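Local coordinates for protein fumarase E (Shigella flexneri 2a str. 2457T, PDB 3C8G) that probably catalyses the hydration of fumarate to malate as a homodimer, and belongs to the MtlR/FumE family that includes mannitol operon repressors, at residues D68-L76 with Y88-H99; F118-N128 with A158-T166. One frame throughout, in Å; residues are numbered along the deposited sequence.

Contact 1: D68-L76 with Y88-H99; sequences DDIDVALRL and YADITHFSQYWH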
loop_
_atom_site.group_PDB
_atom_site.type_symbol
_atom_site.label_atom_id
_atom_site.label_comp_id
_atom_site.label_asym_id
_atom_site.label_seq_id
_atom_site.Cartn_x
_atom_site.Cartn_y
_atom_site.Cartn_z
ATOM N N ASP B 68 7.477 2.795 2.197
ATOM C CA ASP B 68 8.726 3.571 2.243
ATOM C C ASP B 68 9.226 3.718 0.787
ATOM O O ASP B 68 10.353 3.341 0.444
ATOM C CB ASP B 68 9.769 2.868 3.142
ATOM C CG ASP B 68 10.830 3.830 3.721
ATOM O OD1 ASP B 68 10.919 5.019 3.299
ATOM O OD2 ASP B 68 11.588 3.374 4.616
ATOM N N ASP B 69 8.347 4.239 -0.061
ATOM C CA ASP B 69 8.621 4.444 -1.476
ATOM C C ASP B 69 7.716 5.593 -1.928
ATOM O O ASP B 69 6.494 5.452 -1.936
ATOM C CB ASP B 69 8.308 3.159 -2.237
ATOM C CG ASP B 69 8.491 3.283 -3.748
ATOM O OD1 ASP B 69 9.445 2.672 -4.274
ATOM O OD2 ASP B 69 7.673 3.943 -4.431
ATOM N N ILE B 70 8.303 6.730 -2.293
ATOM C CA ILE B 70 7.493 7.908 -2.615
ATOM C C ILE B 70 6.373 7.647 -3.619
ATOM O O ILE B 70 5.305 8.204 -3.504
ATOM C CB ILE B 70 8.353 9.157 -3.004
ATOM C CG1 ILE B 70 7.577 10.439 -2.705
ATOM C CG2 ILE B 70 8.833 9.098 -4.450
ATOM C CD1 ILE B 70 8.476 11.674 -2.528
ATOM N N ASP B 71 6.600 6.777 -4.586
ATOM C CA ASP B 71 5.588 6.541 -5.616
ATOM C C ASP B 71 4.338 5.882 -5.012
ATOM O O ASP B 71 3.232 6.447 -5.122
ATOM C CB ASP B 71 6.153 5.729 -6.791
ATOM C CG ASP B 71 7.455 6.318 -7.365
ATOM O OD1 ASP B 71 7.640 7.563 -7.370
ATOM O OD2 ASP B 71 8.301 5.510 -7.833
ATOM N N VAL B 72 4.507 4.723 -4.354
ATOM C CA VAL B 72 3.364 3.980 -3.804
ATOM C C VAL B 72 2.681 4.797 -2.713
ATOM O O VAL B 72 1.442 4.862 -2.657
ATOM C CB VAL B 72 3.671 2.501 -3.356
ATOM C CG1 VAL B 72 4.880 1.921 -4.089
ATOM C CG2 VAL B 72 3.846 2.390 -1.865
ATOM N N ALA B 73 3.479 5.463 -1.882
ATOM C CA ALA B 73 2.935 6.450 -0.935
ATOM C C ALA B 73 2.048 7.545 -1.584
ATOM O O ALA B 73 0.980 7.880 -1.057
ATOM C CB ALA B 73 4.044 7.078 -0.157
ATOM N N LEU B 74 2.501 8.113 -2.705
ATOM C CA LEU B 74 1.750 9.169 -3.390
ATOM C C LEU B 74 0.469 8.583 -3.930
ATOM O O LEU B 74 -0.628 9.076 -3.655
ATOM C CB LEU B 74 2.534 9.759 -4.555
ATOM C CG LEU B 74 3.427 10.950 -4.301
ATOM C CD1 LEU B 74 4.253 11.196 -5.565
ATOM C CD2 LEU B 74 2.594 12.169 -3.910
ATOM N N ARG B 75 0.621 7.518 -4.694
ATOM C CA ARG B 75 -0.529 6.825 -5.217
ATOM C C ARG B 75 -1.547 6.493 -4.117
ATOM O O ARG B 75 -2.747 6.685 -4.330
ATOM C CB ARG B 75 -0.089 5.608 -6.012
ATOM C CG ARG B 75 0.495 6.044 -7.332
ATOM C CD ARG B 75 0.901 4.891 -8.179
ATOM N NE ARG B 75 2.343 4.681 -8.140
ATOM C CZ ARG B 75 3.057 4.266 -9.183
ATOM N NH1 ARG B 75 2.465 4.049 -10.351
ATOM N NH2 ARG B 75 4.355 4.076 -9.064
ATOM N N LEU B 76 -1.080 6.077 -2.933
ATOM C CA LEU B 76 -2.007 5.759 -1.831
ATOM C C LEU B 76 -2.828 6.993 -1.444
ATOM O O LEU B 76 -4.051 6.934 -1.388
ATOM C CB LEU B 76 -1.277 5.179 -0.606
ATOM C CG LEU B 76 -1.879 4.002 0.174
ATOM C CD1 LEU B 76 -1.701 4.189 1.661
ATOM C CD2 LEU B 76 -3.322 3.769 -0.106
ATOM N N TYR B 88 -0.372 16.150 -6.731
ATOM C CA TYR B 88 0.035 14.818 -7.121
ATOM C C TYR B 88 0.877 14.854 -8.409
ATOM O O TYR B 88 1.903 14.156 -8.509
ATOM C CB TYR B 88 -1.170 13.907 -7.274
ATOM C CG TYR B 88 -0.817 12.578 -7.833
ATOM C CD1 TYR B 88 -0.923 12.330 -9.189
ATOM C CD2 TYR B 88 -0.352 11.565 -7.007
ATOM C CE1 TYR B 88 -0.576 11.097 -9.709
ATOM C CE2 TYR B 88 -0.015 10.343 -7.503
ATOM C CZ TYR B 88 -0.128 10.107 -8.862
ATOM O OH TYR B 88 0.207 8.862 -9.371
ATOM N N ALA B 89 0.445 15.653 -9.386
ATOM C CA ALA B 89 1.256 15.904 -10.588
ATOM C C ALA B 89 2.654 16.418 -10.204
ATOM O O ALA B 89 3.678 15.884 -10.639
ATOM C CB ALA B 89 0.551 16.888 -11.518
ATOM N N ASP B 90 2.694 17.422 -9.347
ATOM C CA ASP B 90 3.957 18.054 -9.047
ATOM C C ASP B 90 4.931 17.052 -8.428
ATOM O O ASP B 90 6.069 16.900 -8.908
ATOM C CB ASP B 90 3.775 19.281 -8.140
ATOM C CG ASP B 90 3.273 20.518 -8.890
ATOM O OD1 ASP B 90 2.855 20.397 -10.088
ATOM O OD2 ASP B 90 3.291 21.616 -8.250
ATOM N N ILE B 91 4.479 16.362 -7.380
ATOM C CA ILE B 91 5.384 15.517 -6.607
ATOM C C ILE B 91 5.785 14.330 -7.448
ATOM O O ILE B 91 6.934 13.931 -7.457
ATOM C CB ILE B 91 4.769 15.042 -5.303
ATOM C CG1 ILE B 91 4.324 16.244 -4.475
ATOM C CG2 ILE B 91 5.791 14.228 -4.557
ATOM C CD1 ILE B 91 3.728 15.895 -3.127
ATOM N N THR B 92 4.831 13.790 -8.187
ATOM C CA THR B 92 5.140 12.791 -9.202
ATOM C C THR B 92 6.241 13.305 -10.138
ATOM O O THR B 92 7.238 12.627 -10.346
ATOM C CB THR B 92 3.868 12.391 -9.960
ATOM O OG1 THR B 92 2.997 11.763 -9.024
ATOM C CG2 THR B 92 4.160 11.387 -11.071
ATOM N N HIS B 93 6.098 14.522 -10.651
ATOM C CA HIS B 93 7.133 15.052 -11.531
ATOM C C HIS B 93 8.488 15.116 -10.851
ATOM O O HIS B 93 9.485 14.743 -11.451
ATOM C CB HIS B 93 6.742 16.391 -12.151
ATOM C CG HIS B 93 5.684 16.275 -13.211
ATOM N ND1 HIS B 93 5.621 15.215 -14.094
ATOM C CD2 HIS B 93 4.649 17.091 -13.534
ATOM C CE1 HIS B 93 4.599 15.382 -14.912
ATOM N NE2 HIS B 93 4.004 16.521 -14.604
ATOM N N PHE B 94 8.538 15.563 -9.602
ATOM C CA PHE B 94 9.830 15.587 -8.885
ATOM C C PHE B 94 10.381 14.180 -8.756
ATOM O O PHE B 94 11.587 13.997 -8.728
ATOM C CB PHE B 94 9.717 16.203 -7.480
ATOM C CG PHE B 94 10.024 17.675 -7.428
ATOM C CD1 PHE B 94 9.053 18.623 -7.787
ATOM C CD2 PHE B 94 11.255 18.119 -6.995
ATOM C CE1 PHE B 94 9.305 19.948 -7.750
ATOM C CE2 PHE B 94 11.524 19.484 -6.927
ATOM C CZ PHE B 94 10.547 20.395 -7.305
ATOM N N SER B 95 9.499 13.181 -8.689
ATOM C CA SER B 95 9.967 11.808 -8.475
ATOM C C SER B 95 10.453 11.208 -9.786
ATOM O O SER B 95 11.531 10.593 -9.857
ATOM C CB SER B 95 8.889 10.929 -7.837
ATOM O OG SER B 95 9.457 9.685 -7.449
ATOM N N GLN B 96 9.671 11.401 -10.829
ATOM C CA GLN B 96 10.085 10.969 -12.146
ATOM C C GLN B 96 11.436 11.552 -12.585
ATOM O O GLN B 96 12.279 10.823 -13.114
ATOM C CB GLN B 96 9.010 11.308 -13.150
ATOM C CG GLN B 96 7.636 10.767 -12.762
ATOM C CD GLN B 96 6.634 10.992 -13.870
ATOM O OE1 GLN B 96 6.644 12.046 -14.524
ATOM N NE2 GLN B 96 5.776 9.998 -14.113
ATOM N N TYR B 97 11.655 12.840 -12.327
ATOM C CA TYR B 97 12.933 13.497 -12.635
ATOM C C TYR B 97 14.136 13.040 -11.770
ATOM O O TYR B 97 15.253 12.904 -12.286
ATOM C CB TYR B 97 12.774 15.026 -12.622
ATOM C CG TYR B 97 13.868 15.782 -13.356
ATOM C CD1 TYR B 97 14.175 17.102 -13.015
ATOM C CD2 TYR B 97 14.607 15.176 -14.373
ATOM C CE1 TYR B 97 15.189 17.798 -13.668
ATOM C CE2 TYR B 97 15.604 15.862 -15.045
ATOM C CZ TYR B 97 15.900 17.180 -14.693
ATOM O OH TYR B 97 16.899 17.875 -15.364
ATOM N N TRP B 98 13.925 12.800 -10.476
ATOM C CA TRP B 98 15.004 12.247 -9.640
ATOM C C TRP B 98 15.402 10.871 -10.177
ATOM O O TRP B 98 16.596 10.559 -10.292
ATOM C CB TRP B 98 14.643 12.193 -8.142
ATOM C CG TRP B 98 15.528 11.229 -7.369
ATOM C CD1 TRP B 98 15.131 10.085 -6.741
ATOM C CD2 TRP B 98 16.962 11.309 -7.189
ATOM N NE1 TRP B 98 16.215 9.441 -6.183
ATOM C CE2 TRP B 98 17.352 10.165 -6.438
ATOM C CE3 TRP B 98 17.946 12.235 -7.575
ATOM C CZ2 TRP B 98 18.683 9.923 -6.061
ATOM C CZ3 TRP B 98 19.287 11.992 -7.206
ATOM C CH2 TRP B 98 19.638 10.842 -6.458
ATOM N N HIS B 99 14.398 10.072 -10.533
ATOM C CA HIS B 99 14.619 8.738 -11.096
ATOM C C HIS B 99 15.444 8.814 -12.368
ATOM O O HIS B 99 16.414 8.073 -12.526
ATOM C CB HIS B 99 13.297 8.101 -11.463
ATOM C CG HIS B 99 12.602 7.423 -10.331
ATOM N ND1 HIS B 99 13.136 6.331 -9.676
ATOM C CD2 HIS B 99 11.386 7.645 -9.778
ATOM C CE1 HIS B 99 12.281 5.919 -8.757
ATOM N NE2 HIS B 99 11.216 6.704 -8.794
#
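Asp-71 sets CG beside its own backbone N, and Ser-95 turns OG anti to its backbone N (chi1 -170°), which brings carboxylate and hydroxyl together. Ser-95 OG donates to the syn lone pair of Asp-71 OD1 at 2.8 Å. Asp-71 OD2 also uses its syn lone pair and takes a longer bond of 3.3 Å from His-99 NE2. Two donors one helical turn apart thus grip both oxygens and limit the carboxylate's rotation, while the imidazole, its ND1 bonded to Glu-103, reaches it from the opposite direction with the two planes 42° apart. The Ser-95 hydroxyl is also pressed against Ile-70 CG2, 3.1 Å from OG. Further along, Leu-74 straddles Ile-91: its CD1 and CD2 both close on Ile-91 CG2, CD1 at 3.5 Å. The Tyr-88 ring lies alongside the backbone of Leu-74 and Arg-75, its OH 3.5 Å from Arg-75 CG; this ring also stacks with Tyr-78. Asp-69 caps the shorter helix, OD2 accepting from Val-72 N. With axes 10.5 Å apart and running at 168°, the segments form an antiparallel helical hairpin, with its hydrogen bonds around Asp-71, mainly apolar contacts around Leu-74, and Val-72, Leu-76, Arg-75 and Tyr-88 packing on the other subunit.

Contact 2: F118-N128 with A158-T166; sequences FISNVNSITRN and ALTLAVTTT
The end of helix 113-120 and the short helix 123-126 are joined by a tight bend and pack together against the helix 158-166, with Ser-124 and Ala-162 at the point of nearest backbone approach, CA to CA 5.5 Å. Small side chains permit this closeness: Ser-124 OG sits 3.4 Å from Ala-162 CB. Thr-165 closes over the same serine, with OG1 3.3 Å from Ser-124 CB. That hydroxyl lies between its backbone N and carbonyl carbon (chi1 67°), folded back to donate to Leu-161 O, an oxygen already bonded to Thr-165 N from the opposite face of the carbonyl plane. The threonine hydroxyl is thus bonded within its own helix, and its contact with the serine is van der Waals. Ile-125 runs along the neighbouring turn, CG1 resting 3.5 Å from Ala-158 O and 3.9 Å from Ala-162 CB. In this all-helical fold the two segments meet chiefly through apolar contacts, and the bend lets residues from both helices converge on one leucine. Leu-159 CD1 is that meeting point: Ile-119 CG2 comes to 3.3 Å, a tight approach with the side chains crossing at about a right angle, and Ile-125 CD1 also lies against it. Phe-118 offers its ring edge, CE1 3.9 Å from Leu-159 CD1, while Val-122 CG2 covers one ring face off centre; Phe-94 meets this phenylalanine edge-to-face. Leu-161 CD1 lies 3.7 Å from Ser-124 O, beside Asn-128, whose OD1 caps Leu-131 N.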
loop_
_atom_site.group_PDB
_atom_site.type_symbol
_atom_site.label_atom_id
_atom_site.label_comp_id
_atom_site.label_asym_id
_atom_site.label_seq_id
_atom_site.Cartn_x
_atom_site.Cartn_y
_atom_site.Cartn_z
ATOM N N PHE B 118 11.164 20.478 -17.314
ATOM C CA PHE B 118 10.606 19.964 -16.096
ATOM C C PHE B 118 9.933 21.102 -15.335
ATOM O O PHE B 118 8.772 20.943 -14.907
ATOM C CB PHE B 118 11.687 19.243 -15.304
ATOM C CG PHE B 118 11.409 19.111 -13.843
ATOM C CD1 PHE B 118 12.013 19.967 -12.942
ATOM C CD2 PHE B 118 10.604 18.085 -13.364
ATOM C CE1 PHE B 118 11.797 19.828 -11.577
ATOM C CE2 PHE B 118 10.365 17.927 -12.006
ATOM C CZ PHE B 118 10.951 18.812 -11.107
ATOM N N ILE B 119 10.604 22.260 -15.200
ATOM C CA ILE B 119 9.989 23.316 -14.400
ATOM C C ILE B 119 8.746 23.961 -15.021
ATOM O O ILE B 119 7.948 24.536 -14.309
ATOM C CB ILE B 119 10.953 24.371 -13.917
ATOM C CG1 ILE B 119 11.353 25.302 -15.049
ATOM C CG2 ILE B 119 12.150 23.720 -13.116
ATOM C CD1 ILE B 119 12.502 26.185 -14.668
ATOM N N SER B 120 8.570 23.815 -16.333
ATOM C CA SER B 120 7.366 24.279 -17.032
ATOM C C SER B 120 6.118 23.452 -16.711
ATOM O O SER B 120 5.005 23.922 -16.879
ATOM C CB SER B 120 7.598 24.277 -18.544
ATOM O OG SER B 120 8.931 24.685 -18.801
ATOM N N ASN B 121 6.305 22.233 -16.237
ATOM C CA ASN B 121 5.180 21.409 -15.816
ATOM C C ASN B 121 5.064 21.233 -14.307
ATOM O O ASN B 121 4.400 20.297 -13.860
ATOM C CB ASN B 121 5.303 20.035 -16.450
ATOM C CG ASN B 121 5.219 20.098 -17.941
ATOM O OD1 ASN B 121 4.349 20.779 -18.497
ATOM N ND2 ASN B 121 6.143 19.420 -18.611
ATOM N N VAL B 122 5.732 22.103 -13.534
ATOM C CA VAL B 122 5.542 22.144 -12.087
ATOM C C VAL B 122 4.574 23.281 -11.824
ATOM O O VAL B 122 4.899 24.457 -12.105
ATOM C CB VAL B 122 6.877 22.362 -11.348
ATOM C CG1 VAL B 122 6.667 22.742 -9.855
ATOM C CG2 VAL B 122 7.824 21.154 -11.510
ATOM N N ASN B 123 3.389 22.940 -11.316
ATOM C CA ASN B 123 2.270 23.885 -11.178
ATOM C C ASN B 123 2.528 24.944 -10.118
ATOM O O ASN B 123 2.067 26.081 -10.231
ATOM C CB ASN B 123 0.980 23.172 -10.784
ATOM C CG ASN B 123 0.404 22.343 -11.889
ATOM O OD1 ASN B 123 -0.164 22.864 -12.841
ATOM N ND2 ASN B 123 0.508 21.038 -11.751
ATOM N N SER B 124 3.241 24.565 -9.066
ATOM C CA SER B 124 3.540 25.520 -8.006
ATOM C C SER B 124 4.536 26.569 -8.483
ATOM O O SER B 124 4.625 27.651 -7.917
ATOM C CB SER B 124 4.009 24.821 -6.733
ATOM O OG SER B 124 5.172 24.065 -6.977
ATOM N N ILE B 125 5.248 26.269 -9.558
ATOM C CA ILE B 125 6.087 27.275 -10.206
ATOM C C ILE B 125 5.273 28.091 -11.220
ATOM O O ILE B 125 5.258 29.309 -11.181
ATOM C CB ILE B 125 7.322 26.616 -10.874
ATOM C CG1 ILE B 125 8.279 26.128 -9.810
ATOM C CG2 ILE B 125 8.020 27.571 -11.789
ATOM C CD1 ILE B 125 9.352 25.279 -10.381
ATOM N N THR B 126 4.591 27.382 -12.107
ATOM C CA THR B 126 3.771 27.940 -13.199
ATOM C C THR B 126 2.590 28.840 -12.780
ATOM O O THR B 126 2.217 29.777 -13.504
ATOM C CB THR B 126 3.295 26.751 -14.086
ATOM O OG1 THR B 126 4.166 26.654 -15.219
ATOM C CG2 THR B 126 1.851 26.881 -14.549
ATOM N N ARG B 127 2.037 28.550 -11.602
ATOM C CA ARG B 127 0.843 29.225 -11.059
ATOM C C ARG B 127 1.162 30.545 -10.433
ATOM O O ARG B 127 0.279 31.385 -10.288
ATOM C CB ARG B 127 0.161 28.365 -9.995
ATOM C CG ARG B 127 -0.721 27.321 -10.539
ATOM C CD ARG B 127 -1.413 26.664 -9.384
ATOM N NE ARG B 127 -2.311 25.616 -9.849
ATOM C CZ ARG B 127 -3.201 25.012 -9.077
ATOM N NH1 ARG B 127 -3.992 24.069 -9.583
ATOM N NH2 ARG B 127 -3.294 25.354 -7.796
ATOM N N ASN B 128 2.422 30.663 -9.996
ATOM C CA ASN B 128 3.055 31.915 -9.617
ATOM C C ASN B 128 3.415 32.703 -10.883
ATOM O O ASN B 128 4.589 32.815 -11.255
ATOM C CB ASN B 128 4.308 31.628 -8.795
ATOM C CG ASN B 128 4.821 32.854 -8.026
ATOM O OD1 ASN B 128 4.889 33.972 -8.538
ATOM N ND2 ASN B 128 5.190 32.629 -6.798
ATOM N N ALA B 158 13.225 28.831 -7.673
ATOM C CA ALA B 158 11.915 28.363 -8.058
ATOM C C ALA B 158 11.713 26.900 -7.654
ATOM O O ALA B 158 10.614 26.497 -7.242
ATOM C CB ALA B 158 11.732 28.523 -9.557
ATOM N N LEU B 159 12.771 26.106 -7.801
ATOM C CA LEU B 159 12.738 24.707 -7.431
ATOM C C LEU B 159 12.571 24.656 -5.934
ATOM O O LEU B 159 11.849 23.799 -5.425
ATOM C CB LEU B 159 14.028 24.031 -7.834
ATOM C CG LEU B 159 14.019 23.049 -8.995
ATOM C CD1 LEU B 159 12.818 23.196 -9.905
ATOM C CD2 LEU B 159 15.330 23.149 -9.756
ATOM N N THR B 160 13.192 25.618 -5.238
ATOM C CA THR B 160 13.083 25.675 -3.791
ATOM C C THR B 160 11.681 26.092 -3.391
ATOM O O THR B 160 11.037 25.415 -2.584
ATOM C CB THR B 160 14.127 26.564 -3.180
ATOM O OG1 THR B 160 15.398 26.004 -3.499
ATOM C CG2 THR B 160 13.971 26.606 -1.692
ATOM N N LEU B 161 11.184 27.168 -3.983
ATOM C CA LEU B 161 9.774 27.550 -3.781
ATOM C C LEU B 161 8.845 26.345 -3.960
ATOM O O LEU B 161 7.926 26.138 -3.153
ATOM C CB LEU B 161 9.390 28.713 -4.707
ATOM C CG LEU B 161 8.106 29.566 -4.584
ATOM C CD1 LEU B 161 6.930 28.974 -5.415
ATOM C CD2 LEU B 161 7.709 29.860 -3.121
ATOM N N ALA B 162 9.104 25.532 -4.987
ATOM C CA ALA B 162 8.217 24.392 -5.302
ATOM C C ALA B 162 8.193 23.301 -4.223
ATOM O O ALA B 162 7.128 22.755 -3.928
ATOM C CB ALA B 162 8.548 23.784 -6.651
ATOM N N VAL B 163 9.344 22.967 -3.638
ATOM C CA VAL B 163 9.288 21.922 -2.631
ATOM C C VAL B 163 8.664 22.489 -1.361
ATOM O O VAL B 163 7.815 21.862 -0.719
ATOM C CB VAL B 163 10.634 21.130 -2.410
ATOM C CG1 VAL B 163 11.588 21.331 -3.562
ATOM C CG2 VAL B 163 11.265 21.452 -1.123
ATOM N N THR B 164 9.066 23.706 -1.052
ATOM C CA THR B 164 8.631 24.425 0.115
ATOM C C THR B 164 7.097 24.604 0.127
ATOM O O THR B 164 6.476 24.508 1.192
ATOM C CB THR B 164 9.410 25.758 0.175
ATOM O OG1 THR B 164 9.860 26.017 1.510
ATOM C CG2 THR B 164 8.629 26.927 -0.384
ATOM N N THR B 165 6.494 24.819 -1.051
ATOM C CA THR B 165 5.040 24.995 -1.139
ATOM C C THR B 165 4.303 23.647 -1.162
ATOM O O THR B 165 3.158 23.548 -0.719
ATOM C CB THR B 165 4.592 25.942 -2.309
ATOM O OG1 THR B 165 4.893 25.332 -3.548
ATOM C CG2 THR B 165 5.341 27.263 -2.276
ATOM N N THR B 166 4.978 22.616 -1.655
ATOM C CA THR B 166 4.476 21.239 -1.573
ATOM C C THR B 166 4.385 20.751 -0.113
ATOM O O THR B 166 3.330 20.303 0.336
ATOM C CB THR B 166 5.328 20.294 -2.443
ATOM O OG1 THR B 166 5.069 20.563 -3.822
ATOM C CG2 THR B 166 4.990 18.835 -2.171
#

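In the fold
Contact 1 closes before contact 2 opens, and their centres lie about 15 Å apart in one all-helical domain. Helix 85-103 joins them: one side packs on helix 70-79 in contact 1, and others meet both segments of contact 2. Asp-90 probably makes the polar link, its OD1 2.9 Å from Asn-123 N and OD2 3.1 Å from Ser-124 N, placing a carboxylate at the start of helix 123-126. Apolar contact adds Ile-91 CD1 against Thr-166 CG2 at 3.3 Å. The long helix thus acts as a shared central element, with the other subunit touching contact 1 and no other chain of the assembly touching contact 2.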